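ABC transporter, substrate binding protein (Agrobacterium tumefaciens, PDB 3C9H) probably binds a solute in the periplasm and delivers it to the membrane part of an ABC transporter, and carries a magnesium ion. Local coordinates at residues L98-S103 with V326-G331; A131-P136 with T291-Q296; V138-K143 with S237-W242; V183-M188 with V334-V339. All blocks are in the same frame, centred on the assembly; numbering follows the deposited sequence.

Contact 1 (L98-S103 with V326-G331)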
# COMPACT_ATOMS: atom_id res chain seq x y z
N LEU A 98 9.29 -2.18 -5.94
CA LEU A 98 9.48 -3.57 -6.32
C LEU A 98 8.74 -3.88 -7.61
O LEU A 98 9.19 -4.70 -8.40
CB LEU A 98 9.01 -4.53 -5.20
CG LEU A 98 9.80 -4.40 -3.88
CD1 LEU A 98 9.33 -5.39 -2.84
CD2 LEU A 98 11.34 -4.50 -4.13
N GLN A 99 7.59 -3.23 -7.81
CA GLN A 99 6.83 -3.41 -9.04
C GLN A 99 7.53 -2.80 -10.24
O GLN A 99 7.57 -3.38 -11.31
CB GLN A 99 5.42 -2.87 -8.89
CG GLN A 99 4.56 -3.71 -7.93
CD GLN A 99 4.08 -5.01 -8.58
OE1 GLN A 99 4.81 -6.00 -8.62
NE2 GLN A 99 2.82 -5.00 -9.07
N VAL A 100 8.07 -1.61 -10.06
CA VAL A 100 8.84 -0.96 -11.13
C VAL A 100 10.13 -1.76 -11.40
O VAL A 100 10.48 -1.97 -12.55
CB VAL A 100 9.12 0.52 -10.82
CG1 VAL A 100 10.15 1.15 -11.85
CG2 VAL A 100 7.80 1.30 -10.84
N LYS A 101 10.80 -2.24 -10.36
CA LYS A 101 11.92 -3.18 -10.58
C LYS A 101 11.58 -4.43 -11.41
O LYS A 101 12.31 -4.76 -12.33
CB LYS A 101 12.60 -3.57 -9.27
CG LYS A 101 13.84 -4.45 -9.47
CD LYS A 101 14.66 -4.51 -8.22
CE LYS A 101 15.99 -5.28 -8.43
NZ LYS A 101 16.84 -4.80 -9.61
N LEU A 102 10.50 -5.15 -11.08
CA LEU A 102 10.08 -6.27 -11.92
C LEU A 102 9.95 -5.83 -13.37
O LEU A 102 10.44 -6.50 -14.27
CB LEU A 102 8.74 -6.87 -11.50
CG LEU A 102 8.61 -7.68 -10.21
CD1 LEU A 102 7.11 -7.95 -9.95
CD2 LEU A 102 9.39 -8.97 -10.26
N SER A 103 9.27 -4.70 -13.58
CA SER A 103 8.98 -4.20 -14.91
C SER A 103 10.28 -3.82 -15.63
O SER A 103 10.47 -4.10 -16.84
CB SER A 103 8.03 -3.01 -14.80
OG SER A 103 6.81 -3.38 -14.19
N VAL A 326 4.31 9.52 -5.10
CA VAL A 326 5.46 8.92 -5.77
C VAL A 326 5.09 8.67 -7.26
O VAL A 326 4.10 7.98 -7.55
CB VAL A 326 5.85 7.57 -5.08
CG1 VAL A 326 7.19 7.09 -5.57
CG2 VAL A 326 5.84 7.71 -3.53
N PRO A 327 5.86 9.24 -8.20
CA PRO A 327 5.60 9.03 -9.64
C PRO A 327 6.19 7.70 -10.15
O PRO A 327 7.21 7.23 -9.63
CB PRO A 327 6.29 10.22 -10.29
CG PRO A 327 7.44 10.57 -9.35
CD PRO A 327 7.01 10.14 -7.96
N VAL A 328 5.54 7.12 -11.17
CA VAL A 328 5.95 5.81 -11.74
C VAL A 328 6.72 5.97 -13.07
O VAL A 328 7.64 5.19 -13.38
CB VAL A 328 4.71 4.94 -12.04
CG1 VAL A 328 5.11 3.52 -12.36
CG2 VAL A 328 3.72 4.96 -10.87
N SER A 329 6.32 6.97 -13.85
CA SER A 329 6.76 7.16 -15.24
C SER A 329 8.28 7.36 -15.46
O SER A 329 8.78 7.02 -16.55
CB SER A 329 6.00 8.34 -15.86
OG SER A 329 6.12 9.52 -15.07
N PRO A 330 9.01 7.91 -14.46
CA PRO A 330 10.47 7.98 -14.65
C PRO A 330 11.13 6.61 -14.49
O PRO A 330 12.25 6.41 -14.97
CB PRO A 330 10.94 8.94 -13.53
CG PRO A 330 9.69 9.52 -12.92
CD PRO A 330 8.61 8.50 -13.17
N GLY A 331 10.46 5.68 -13.83
CA GLY A 331 10.97 4.32 -13.72
C GLY A 331 11.86 4.17 -12.51
O GLY A 331 11.69 4.85 -11.49
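Apolar packing joins the two segments through Val-100, whose two methyl branches have different partners. CG1, anti to the backbone N (chi1 170°), is directed at the chain itself and lies 3.5 Å from Gly-331 C. The other branch, Val-100 CG2, meets Val-328 CG1 at 3.8 Å, the two valines lying at a slant to each other. Beta-branched valine suits this place on helix 96-104 because one short residue can cover both ends of a bend. Ile-264 of strand 258-268 packs against both valines and closes the apolar cluster.

Backbone hydrogen bonding shapes the bend. Residues Val-328 to Gly-331 form a type I beta turn, in which Gly-331 N donates to Val-328 O at 2.9 Å. Ser-329 and Pro-330 occupy its two corners, where the proline's ring restricts phi. Gly-331 has a positive phi of 89°, and its backbone angles leave no room for a CB beside the carbonyl O of Pro-330, so glycine fits.

A side-chain hydrogen bond belongs to the helix alone: Ser-103 OG donates to Gln-99 O at 3.0 Å. Ser-103 N reaches the same oxygen at 3.1 Å from the opposite face of its plane, so one carbonyl takes both donors and the buried hydroxyl is satisfied.

With no hydrogen bond across the interface, the turn and helix are held together by close fit and exclusion of water.

Contact 2 (A131-P136 with T291-Q296)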
# COMPACT_ATOMS: atom_id res chain seq x y z
N ALA A 131 -0.12 2.70 -11.90
CA ALA A 131 -0.53 3.11 -10.57
C ALA A 131 -2.03 3.23 -10.58
O ALA A 131 -2.60 3.94 -11.43
CB ALA A 131 0.07 4.48 -10.21
N LEU A 132 -2.71 2.59 -9.64
CA LEU A 132 -4.19 2.48 -9.70
C LEU A 132 -4.99 3.12 -8.56
O LEU A 132 -6.22 3.20 -8.66
CB LEU A 132 -4.59 1.00 -9.83
CG LEU A 132 -4.00 0.29 -11.05
CD1 LEU A 132 -4.18 -1.26 -10.94
CD2 LEU A 132 -4.63 0.83 -12.33
N THR A 133 -4.29 3.52 -7.49
CA THR A 133 -4.91 4.07 -6.30
C THR A 133 -4.06 5.25 -5.83
O THR A 133 -2.96 5.47 -6.33
CB THR A 133 -4.93 3.04 -5.14
OG1 THR A 133 -3.58 2.80 -4.68
CG2 THR A 133 -5.59 1.71 -5.59
N PHE A 134 -4.55 5.97 -4.83
CA PHE A 134 -3.85 7.14 -4.27
C PHE A 134 -4.12 7.09 -2.75
O PHE A 134 -5.16 7.55 -2.29
CB PHE A 134 -4.43 8.39 -4.96
CG PHE A 134 -3.61 9.65 -4.82
CD1 PHE A 134 -2.47 9.84 -5.59
CD2 PHE A 134 -4.01 10.65 -3.95
CE1 PHE A 134 -1.72 11.03 -5.48
CE2 PHE A 134 -3.27 11.83 -3.82
CZ PHE A 134 -2.13 12.02 -4.59
N GLU A 135 -3.20 6.48 -1.99
CA GLU A 135 -3.42 6.13 -0.55
C GLU A 135 -2.36 6.70 0.40
O GLU A 135 -1.18 6.47 0.19
CB GLU A 135 -3.45 4.60 -0.40
CG GLU A 135 -4.69 3.95 -1.04
CD GLU A 135 -4.57 2.44 -1.11
OE1 GLU A 135 -4.70 1.80 -0.04
OE2 GLU A 135 -4.30 1.91 -2.20
N PRO A 136 -2.76 7.49 1.42
CA PRO A 136 -1.80 8.13 2.31
C PRO A 136 -1.34 7.25 3.48
O PRO A 136 -2.07 6.34 3.89
CB PRO A 136 -2.57 9.33 2.84
CG PRO A 136 -3.99 8.82 2.95
CD PRO A 136 -4.14 7.90 1.71
N THR A 291 -14.69 3.27 -9.43
CA THR A 291 -15.80 3.76 -8.60
C THR A 291 -16.05 2.86 -7.37
O THR A 291 -16.35 3.35 -6.29
CB THR A 291 -17.10 3.97 -9.42
OG1 THR A 291 -16.84 4.88 -10.49
CG2 THR A 291 -18.22 4.56 -8.56
N ILE A 292 -15.90 1.55 -7.55
CA ILE A 292 -15.98 0.60 -6.41
C ILE A 292 -14.91 0.90 -5.38
O ILE A 292 -15.20 1.00 -4.19
CB ILE A 292 -15.89 -0.88 -6.86
CG1 ILE A 292 -17.10 -1.27 -7.72
CG2 ILE A 292 -15.78 -1.81 -5.62
CD1 ILE A 292 -16.91 -2.58 -8.55
N MET A 293 -13.67 1.08 -5.82
CA MET A 293 -12.57 1.51 -4.91
C MET A 293 -12.92 2.79 -4.12
O MET A 293 -12.89 2.83 -2.89
CB MET A 293 -11.32 1.85 -5.72
CG MET A 293 -10.42 0.72 -6.14
SD MET A 293 -9.14 1.43 -7.26
CE MET A 293 -8.63 -0.07 -8.08
N ALA A 294 -13.23 3.85 -4.86
CA ALA A 294 -13.51 5.15 -4.29
C ALA A 294 -14.72 5.13 -3.35
O ALA A 294 -14.69 5.74 -2.29
CB ALA A 294 -13.73 6.17 -5.38
N ARG A 295 -15.79 4.46 -3.77
CA ARG A 295 -17.08 4.56 -3.09
C ARG A 295 -17.31 3.46 -2.09
O ARG A 295 -18.11 3.65 -1.15
CB ARG A 295 -18.22 4.57 -4.09
CG ARG A 295 -18.05 5.60 -5.17
CD ARG A 295 -18.73 6.94 -4.90
NE ARG A 295 -18.89 7.66 -6.18
CZ ARG A 295 -17.92 8.28 -6.85
NH1 ARG A 295 -16.67 8.34 -6.37
NH2 ARG A 295 -18.20 8.87 -8.01
N GLN A 296 -16.65 2.32 -2.27
CA GLN A 296 -16.86 1.18 -1.38
C GLN A 296 -15.69 0.89 -0.47
O GLN A 296 -15.90 0.58 0.70
CB GLN A 296 -17.23 -0.08 -2.16
CG GLN A 296 -18.64 -0.01 -2.73
CD GLN A 296 -19.06 -1.27 -3.47
OE1 GLN A 296 -18.87 -2.39 -2.98
NE2 GLN A 296 -19.66 -1.09 -4.64
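Met-293 reaches from helix 287-296 to the main chain at Leu-132 and the methyl of Thr-133. Its CB is directed at the loop, and CG lies beside the backbone N (chi1 -82°), after which the chain is extended and reaches from helix to loop. SD does most of the touching: it is 3.7 Å from Leu-132 O and 3.9 Å from Thr-133 CG2. At the tip, CE remains by the same carbonyl, 4.1 Å from Leu-132 O. The unbranched, polarisable methionine suits this place, being long enough to meet the loop and soft enough to lie against both an oxygen and a methyl.

The residues it touches join strand 129-131 to strand 135-142, and probably form one of the crossings between the two lobes of a periplasmic binding protein fold.

Thr-133 meets the methionine at about a right angle and divides its work between two branches. While CG2 faces the sulfur, OG1 donates to Glu-135 OE2 at 2.7 Å, and that oxygen accepts through its anti lone pair. The same hydroxyl is bonded to Arg-263 N, and the side chain of Arg-263 forms a salt bridge with Glu-135. On the helix side, Phe-284 and Met-50 also pack against Met-293.

Contact 3 (V138-K143 with S237-W242)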
# COMPACT_ATOMS: atom_id res chain seq x y z
N VAL A 138 -0.66 7.42 7.29
CA VAL A 138 -1.30 8.27 8.30
C VAL A 138 -0.95 7.83 9.72
O VAL A 138 -0.44 6.72 9.95
CB VAL A 138 -2.84 8.24 8.15
CG1 VAL A 138 -3.24 8.65 6.74
CG2 VAL A 138 -3.42 6.84 8.53
N PHE A 139 -1.24 8.71 10.68
CA PHE A 139 -1.19 8.34 12.09
C PHE A 139 -2.55 7.75 12.44
O PHE A 139 -3.58 8.20 11.96
CB PHE A 139 -0.96 9.53 13.02
CG PHE A 139 0.29 10.36 12.78
CD1 PHE A 139 1.29 9.96 11.90
CD2 PHE A 139 0.46 11.55 13.46
CE1 PHE A 139 2.44 10.74 11.73
CE2 PHE A 139 1.62 12.33 13.29
CZ PHE A 139 2.60 11.93 12.43
N VAL A 140 -2.54 6.79 13.34
CA VAL A 140 -3.73 6.28 13.94
C VAL A 140 -3.57 6.37 15.45
O VAL A 140 -2.44 6.38 15.98
CB VAL A 140 -4.07 4.84 13.46
CG1 VAL A 140 -4.37 4.84 11.96
CG2 VAL A 140 -2.94 3.86 13.79
N TYR A 141 -4.69 6.50 16.15
CA TYR A 141 -4.65 6.58 17.61
C TYR A 141 -5.86 5.90 18.22
O TYR A 141 -6.89 5.74 17.55
CB TYR A 141 -4.55 8.03 18.09
CG TYR A 141 -5.73 8.93 17.78
CD1 TYR A 141 -6.67 9.27 18.76
CD2 TYR A 141 -5.91 9.45 16.50
CE1 TYR A 141 -7.76 10.09 18.46
CE2 TYR A 141 -6.96 10.28 16.21
CZ TYR A 141 -7.89 10.58 17.18
OH TYR A 141 -8.94 11.40 16.86
N HIS A 142 -5.71 5.51 19.47
CA HIS A 142 -6.79 4.96 20.29
C HIS A 142 -7.52 6.14 20.98
O HIS A 142 -7.01 6.73 21.92
CB HIS A 142 -6.18 4.00 21.31
CG HIS A 142 -7.19 3.35 22.21
ND1 HIS A 142 -8.18 2.51 21.75
CD2 HIS A 142 -7.32 3.39 23.55
CE1 HIS A 142 -8.89 2.07 22.77
NE2 HIS A 142 -8.39 2.59 23.87
N LYS A 143 -8.70 6.46 20.46
CA LYS A 143 -9.47 7.63 20.92
C LYS A 143 -9.65 7.69 22.44
O LYS A 143 -9.41 8.72 23.03
CB LYS A 143 -10.84 7.70 20.23
CG LYS A 143 -10.79 7.89 18.73
CD LYS A 143 -12.16 8.19 18.17
CE LYS A 143 -12.10 8.43 16.69
NZ LYS A 143 -13.27 9.21 16.16
N SER A 237 -6.36 4.06 3.97
CA SER A 237 -7.53 3.36 3.43
C SER A 237 -7.98 2.27 4.39
O SER A 237 -9.14 2.16 4.71
CB SER A 237 -7.16 2.76 2.07
OG SER A 237 -5.88 2.14 2.13
N TYR A 238 -7.04 1.47 4.87
CA TYR A 238 -7.32 0.41 5.83
C TYR A 238 -7.78 1.02 7.14
O TYR A 238 -8.68 0.48 7.79
CB TYR A 238 -6.07 -0.41 6.07
CG TYR A 238 -5.61 -1.30 4.90
CD1 TYR A 238 -6.18 -1.21 3.62
CD2 TYR A 238 -4.60 -2.21 5.09
CE1 TYR A 238 -5.72 -2.02 2.57
CE2 TYR A 238 -4.16 -3.02 4.07
CZ TYR A 238 -4.73 -2.92 2.80
OH TYR A 238 -4.26 -3.73 1.79
N ALA A 239 -7.16 2.14 7.54
CA ALA A 239 -7.52 2.78 8.79
C ALA A 239 -8.98 3.25 8.71
O ALA A 239 -9.73 3.04 9.64
CB ALA A 239 -6.57 3.92 9.09
N ALA A 240 -9.36 3.89 7.60
CA ALA A 240 -10.74 4.32 7.39
C ALA A 240 -11.71 3.14 7.39
O ALA A 240 -12.81 3.24 7.96
CB ALA A 240 -10.88 5.16 6.11
N ASP A 241 -11.31 2.01 6.81
CA ASP A 241 -12.12 0.78 6.84
C ASP A 241 -12.34 0.28 8.24
O ASP A 241 -13.47 -0.02 8.63
CB ASP A 241 -11.46 -0.35 6.03
CG ASP A 241 -12.33 -1.58 5.96
OD1 ASP A 241 -13.44 -1.47 5.40
OD2 ASP A 241 -11.92 -2.63 6.50
N TRP A 242 -11.25 0.18 9.01
CA TRP A 242 -11.31 -0.19 10.42
C TRP A 242 -12.21 0.74 11.23
O TRP A 242 -13.11 0.27 11.94
CB TRP A 242 -9.93 -0.23 11.07
CG TRP A 242 -9.41 -1.59 11.07
CD1 TRP A 242 -8.82 -2.24 10.00
CD2 TRP A 242 -9.47 -2.52 12.13
NE1 TRP A 242 -8.50 -3.53 10.36
CE2 TRP A 242 -8.88 -3.73 11.66
CE3 TRP A 242 -9.92 -2.45 13.45
CZ2 TRP A 242 -8.76 -4.86 12.46
CZ3 TRP A 242 -9.80 -3.58 14.24
CH2 TRP A 242 -9.23 -4.77 13.75
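Trp-242 N bonds to Tyr-238 O at 2.9 Å, closing the helical turn that presents Ala-239 to Val-138 and Val-140. The carbonyl oxygen also lies at the edge of the Trp-242 ring, in its plane. One residue earlier, Asp-241 N donates to Ser-237 O at 3.0 Å, so the backbone around the alanine is in regular helical bonding.

The contact across the segments is wholly apolar. Ala-239 CB points at strand 135-142 and comes within 3.7 Å of Val-140 CG1. That branch stands beside the backbone N of its own residue, anti to the carbonyl carbon (chi1 -64°), which turns it to the helix. Val-138, two residues earlier and on the same face of the strand, approaches more loosely, its CG2 lying 4.3 Å from Ala-239 CB. Valine favours extended backbone and offers a broad methyl surface, whereas alanine keeps the helix close: its CA is only 7.3 Å from that of Val-140. Ile-251 of the neighbouring strand 249-252 touches both Val-138 and Ala-239, widening the apolar floor.

On another side of the helix, Tyr-238 OH bonds to the backbone N of Asp-43, a magnesium ligand, and to a citrate probably taken from the crystallisation liquor. A helix packed through apolar side chains on the face of strands is the layered alpha/beta arrangement found in the lobes of periplasmic binding proteins.

Contact 4 (V183-M188 with V334-V339)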
# COMPACT_ATOMS: atom_id res chain seq x y z
N VAL A 183 5.88 -2.04 1.58
CA VAL A 183 5.23 -0.70 1.63
C VAL A 183 5.78 0.12 2.81
O VAL A 183 6.02 1.32 2.68
CB VAL A 183 3.68 -0.73 1.61
CG1 VAL A 183 3.10 -1.14 2.96
CG2 VAL A 183 3.15 0.65 1.14
N GLY A 184 6.07 -0.55 3.91
CA GLY A 184 6.79 0.07 5.03
C GLY A 184 8.12 0.65 4.59
O GLY A 184 8.42 1.81 4.91
N PHE A 185 8.92 -0.15 3.88
CA PHE A 185 10.18 0.34 3.38
C PHE A 185 9.99 1.56 2.45
O PHE A 185 10.68 2.57 2.58
CB PHE A 185 10.98 -0.75 2.65
CG PHE A 185 12.26 -0.22 2.09
CD1 PHE A 185 13.38 -0.13 2.89
CD2 PHE A 185 12.30 0.33 0.81
CE1 PHE A 185 14.56 0.46 2.39
CE2 PHE A 185 13.46 0.92 0.31
CZ PHE A 185 14.58 0.99 1.10
N LEU A 186 9.03 1.47 1.54
CA LEU A 186 8.73 2.58 0.65
C LEU A 186 8.45 3.84 1.45
O LEU A 186 9.02 4.89 1.17
CB LEU A 186 7.53 2.24 -0.26
CG LEU A 186 7.13 3.28 -1.33
CD1 LEU A 186 8.22 3.40 -2.37
CD2 LEU A 186 5.79 2.94 -2.00
N PHE A 187 7.58 3.76 2.45
CA PHE A 187 7.22 4.93 3.21
C PHE A 187 8.46 5.49 3.92
O PHE A 187 8.67 6.70 3.92
CB PHE A 187 6.11 4.65 4.24
CG PHE A 187 4.72 4.37 3.65
CD1 PHE A 187 4.28 4.95 2.44
CD2 PHE A 187 3.82 3.60 4.38
CE1 PHE A 187 2.99 4.69 1.95
CE2 PHE A 187 2.53 3.34 3.91
CZ PHE A 187 2.11 3.89 2.69
N MET A 188 9.28 4.63 4.53
CA MET A 188 10.51 5.10 5.19
C MET A 188 11.45 5.77 4.19
O MET A 188 12.03 6.83 4.46
CB MET A 188 11.24 3.95 5.90
CG MET A 188 12.63 4.32 6.53
SD MET A 188 12.46 5.48 7.89
CE MET A 188 10.73 5.32 8.43
N VAL A 334 13.71 6.68 -9.73
CA VAL A 334 13.03 7.32 -8.58
C VAL A 334 13.29 6.57 -7.26
O VAL A 334 13.25 7.16 -6.15
CB VAL A 334 11.49 7.43 -8.82
CG1 VAL A 334 10.79 8.15 -7.64
CG2 VAL A 334 11.20 8.15 -10.13
N TYR A 335 13.57 5.27 -7.38
CA TYR A 335 13.68 4.36 -6.24
C TYR A 335 15.11 3.94 -5.91
O TYR A 335 15.97 3.89 -6.79
CB TYR A 335 12.88 3.12 -6.55
CG TYR A 335 11.48 3.43 -7.01
CD1 TYR A 335 11.13 3.35 -8.36
CD2 TYR A 335 10.50 3.82 -6.09
CE1 TYR A 335 9.84 3.63 -8.78
CE2 TYR A 335 9.19 4.09 -6.51
CZ TYR A 335 8.87 4.00 -7.85
OH TYR A 335 7.60 4.28 -8.25
N LEU A 336 15.31 3.59 -4.64
CA LEU A 336 16.61 3.17 -4.11
C LEU A 336 17.06 1.83 -4.67
O LEU A 336 16.32 0.86 -4.65
CB LEU A 336 16.55 3.06 -2.58
CG LEU A 336 16.60 4.35 -1.76
CD1 LEU A 336 15.46 5.28 -2.16
CD2 LEU A 336 16.53 4.05 -0.27
N ASP A 337 18.31 1.77 -5.13
CA ASP A 337 18.88 0.53 -5.61
C ASP A 337 19.07 -0.48 -4.46
O ASP A 337 19.01 -0.12 -3.29
CB ASP A 337 20.20 0.81 -6.35
CG ASP A 337 21.33 1.25 -5.45
OD1 ASP A 337 21.48 0.72 -4.33
OD2 ASP A 337 22.13 2.10 -5.89
N GLN A 338 19.33 -1.73 -4.83
CA GLN A 338 19.38 -2.85 -3.87
C GLN A 338 20.35 -2.61 -2.71
O GLN A 338 20.03 -2.93 -1.55
CB GLN A 338 19.75 -4.17 -4.59
CG GLN A 338 18.70 -4.60 -5.62
CD GLN A 338 19.23 -5.62 -6.61
OE1 GLN A 338 19.80 -6.64 -6.22
NE2 GLN A 338 19.03 -5.35 -7.90
N VAL A 339 21.53 -2.06 -3.01
CA VAL A 339 22.54 -1.86 -1.99
C VAL A 339 22.17 -0.71 -1.07
O VAL A 339 22.35 -0.80 0.13
CB VAL A 339 23.94 -1.63 -2.59
CG1 VAL A 339 24.96 -1.37 -1.50
CG2 VAL A 339 24.36 -2.82 -3.43
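The start of helix 183-194 packs, through Phe-185 and Leu-186, on Tyr-335 and Leu-336 in the linker that leads into the C-terminal helix 338-353. Two apolar pairs carry the contact. In the first, Phe-185 CZ lies 3.9 Å from Leu-336 CD2. The phenylalanine has CG anti to its own N (chi1 178°), which sends the ring out from the helix to the linker; Leu-336 comes to the ring obliquely, with one methyl of its branched end. A large flat group and a compact forked one suit this pairing, since the ring reaches far and the leucine fills in against its far corner. The second pair is looser: Leu-186 CD1 approaches Tyr-335 CE2 at 4.3 Å, also at a slant to the ring.

Within the first helix, the bonds of Phe-187 N to Val-183 O, 2.9 Å, and Met-188 N to Gly-184 O, 3.0 Å, keep this turn regular. Directly after Leu-336, Asp-337 is the N-cap of helix 338-353: its OD1 accepts from the backbone N of Lys-340, a role for which the short carboxylate is well suited.

Further along helix 338-353, Arg-341 makes a cation-pi contact with Phe-185, and Leu-344 touches both Phe-185 and Leu-336. Met-96 of helix 96-104 packs on Leu-186 and Tyr-335, while Met-261 of strand 258-268 touches Leu-186.

Overall arrangement
Along the chain, contact 3 is nested within contact 2, and contact 2 within contact 1, while contact 4 alternates with all three. Contacts 1 and 4 are neighbours, their centres 11 Å apart: Tyr-335 packs on Val-100 and Val-326, and its OH probably bonds to Pro-327 O, joining helix 96-104, the loop after strand 323-325 and the C-terminal linker. Contacts 2 and 3, centres 16 Å apart, share strand 135-142. Contact 2 touches contact 1, through Ala-131 and Val-328. The centres of contacts 1 and 3 lie 27 Å apart, on opposite sides of the chain's centre. Segments distant in sequence thus meet throughout a probably two-lobed fold, and the loop of contact 2 probably runs between the lobes.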